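Local coordinates for periplasmic binding protein/LacI transcriptional regulator (Burkholderia graminis C4D1M, PDB 5HQJ) that binds D-arabinose and probably serves as the sugar-capturing solute-binding component of an ABC transporter, at residues L211-V217 against K240-F246. Sequence-based numbering, arbitrary orientation.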
# COMPACT_ATOMS: atom_id res chain seq x y z
N LEU A 211 -25.24 7.68 5.94
CA LEU A 211 -23.83 7.72 5.51
C LEU A 211 -23.73 8.41 4.15
O LEU A 211 -24.57 8.20 3.28
CB LEU A 211 -23.26 6.29 5.44
CG LEU A 211 -21.74 6.19 5.42
CD1 LEU A 211 -21.11 6.59 6.71
CD2 LEU A 211 -21.35 4.73 5.08
N LYS A 212 -22.74 9.25 3.96
CA LYS A 212 -22.57 10.01 2.73
C LYS A 212 -21.31 9.65 2.01
O LYS A 212 -21.19 9.88 0.82
CB LYS A 212 -22.57 11.51 3.00
CG LYS A 212 -23.92 12.01 3.54
CD LYS A 212 -25.06 11.85 2.55
CE LYS A 212 -26.40 12.12 3.20
NZ LYS A 212 -27.27 10.92 3.15
N GLY A 213 -20.31 9.13 2.74
CA GLY A 213 -19.08 8.74 2.11
C GLY A 213 -18.33 7.58 2.77
O GLY A 213 -18.43 7.37 3.97
N ILE A 214 -17.54 6.87 1.98
CA ILE A 214 -16.62 5.85 2.46
C ILE A 214 -15.24 6.02 1.85
O ILE A 214 -15.09 6.18 0.64
CB ILE A 214 -17.10 4.41 2.16
CG1 ILE A 214 -18.48 4.18 2.72
CG2 ILE A 214 -16.07 3.37 2.68
CD1 ILE A 214 -19.10 2.78 2.35
N PHE A 215 -14.23 5.90 2.68
CA PHE A 215 -12.83 5.81 2.25
C PHE A 215 -12.31 4.38 2.41
O PHE A 215 -12.40 3.83 3.54
CB PHE A 215 -11.89 6.65 3.10
CG PHE A 215 -12.20 8.12 3.17
CD1 PHE A 215 -13.12 8.61 4.09
CD2 PHE A 215 -11.47 9.05 2.41
CE1 PHE A 215 -13.37 9.99 4.19
CE2 PHE A 215 -11.73 10.39 2.52
CZ PHE A 215 -12.65 10.87 3.42
N GLY A 216 -11.73 3.81 1.37
CA GLY A 216 -11.03 2.55 1.49
C GLY A 216 -9.55 2.86 1.35
O GLY A 216 -9.13 3.31 0.29
N VAL A 217 -8.78 2.72 2.43
CA VAL A 217 -7.39 3.12 2.41
C VAL A 217 -6.44 1.93 2.11
O VAL A 217 -5.21 2.12 2.06
CB VAL A 217 -6.94 3.80 3.73
CG1 VAL A 217 -7.69 5.13 3.88
CG2 VAL A 217 -7.05 2.85 4.98
N LYS A 240 -25.62 7.09 -4.07
CA LYS A 240 -25.92 7.87 -2.88
C LYS A 240 -24.66 8.20 -2.10
O LYS A 240 -24.54 9.24 -1.41
CB LYS A 240 -26.91 7.08 -2.01
CG LYS A 240 -27.06 7.54 -0.57
CD LYS A 240 -28.33 6.96 0.07
CE LYS A 240 -28.45 7.33 1.55
NZ LYS A 240 -27.13 7.58 2.21
N LEU A 241 -23.69 7.32 -2.22
CA LEU A 241 -22.46 7.45 -1.48
C LEU A 241 -21.34 7.93 -2.35
O LEU A 241 -21.25 7.56 -3.53
CB LEU A 241 -22.05 6.11 -0.90
CG LEU A 241 -22.80 5.52 0.26
CD1 LEU A 241 -22.15 4.18 0.52
CD2 LEU A 241 -22.75 6.42 1.48
N GLU A 242 -20.46 8.72 -1.77
CA GLU A 242 -19.21 9.01 -2.39
C GLU A 242 -18.14 8.06 -1.86
O GLU A 242 -17.80 8.11 -0.66
CB GLU A 242 -18.84 10.46 -2.12
CG GLU A 242 -17.82 11.05 -3.02
CD GLU A 242 -18.35 11.36 -4.42
OE1 GLU A 242 -19.56 11.58 -4.61
OE2 GLU A 242 -17.51 11.39 -5.34
N VAL A 243 -17.59 7.24 -2.75
CA VAL A 243 -16.64 6.21 -2.39
C VAL A 243 -15.28 6.48 -3.02
O VAL A 243 -15.14 6.58 -4.23
CB VAL A 243 -17.14 4.80 -2.82
CG1 VAL A 243 -16.09 3.71 -2.47
CG2 VAL A 243 -18.51 4.50 -2.21
N LEU A 244 -14.28 6.60 -2.18
CA LEU A 244 -12.89 6.79 -2.60
C LEU A 244 -12.08 5.59 -2.13
O LEU A 244 -12.18 5.18 -0.97
CB LEU A 244 -12.31 8.09 -2.03
CG LEU A 244 -13.05 9.38 -2.36
CD1 LEU A 244 -12.36 10.63 -1.74
CD2 LEU A 244 -13.11 9.57 -3.89
N ALA A 245 -11.30 5.01 -3.02
CA ALA A 245 -10.63 3.77 -2.72
C ALA A 245 -9.17 3.88 -3.10
O ALA A 245 -8.80 4.83 -3.75
CB ALA A 245 -11.30 2.60 -3.45
N PHE A 246 -8.40 2.90 -2.67
CA PHE A 246 -6.97 2.82 -2.95
C PHE A 246 -6.65 1.68 -3.92
O PHE A 246 -7.27 0.61 -3.90
CB PHE A 246 -6.19 2.62 -1.63
CG PHE A 246 -5.18 3.69 -1.35
CD1 PHE A 246 -3.86 3.51 -1.69
CD2 PHE A 246 -5.54 4.89 -0.74
CE1 PHE A 246 -2.94 4.51 -1.43
CE2 PHE A 246 -4.61 5.87 -0.47
CZ PHE A 246 -3.32 5.68 -0.83
O HOH W 1 -22.99 11.27 -0.84
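Glu242 N donates to Lys212 O (2.9 Å) in an almost straight bond, the first of four that join strands 211-216 and 242-246 in parallel. Ile214 follows with both its backbone groups, its N giving to Glu242 O and its O taking Leu244 N, and Gly216 N closes the series on Leu244 O at 2.7 Å. A water donates to both Lys212 O and Lys240 O, bridging the two segments just before Glu242. On one face Leu241 reaches across: its CD1 meets Ile214 CD1 at 3.8 Å, while CD2 lies 4.0 Å from Leu211 CB and presses closer still, without bonding, on Leu211 O (3.1 Å); Leu205 of helix 194-207 packs on all three residues. Chi1 (-73°) sets Leu241 CG anti to the carbonyl carbon, and chi2 (178°) then places the two methyls. Phe215 and Leu244 occupy the other face, CE2 to CD1 4.3 Å, against helix 132-146. Lys240 NZ and Lys212 NZ come within 3.5 Å, yet each has its own acceptor, Pro209 O and Asn210 OD1 respectively. At the opposite end Val217 O sits over one face of the Phe246 ring, 3.8 Å from CG. Arg168 links the pair, hydrogen-bonding Val217 O and making a cation-pi contact with Phe246. This beta-alpha-beta crossover, with helix 221-229 between the strands, thus presents an aromatic ring to the bound arabinopyranose, and the arginine's positive charge probably helps hold that ring in place.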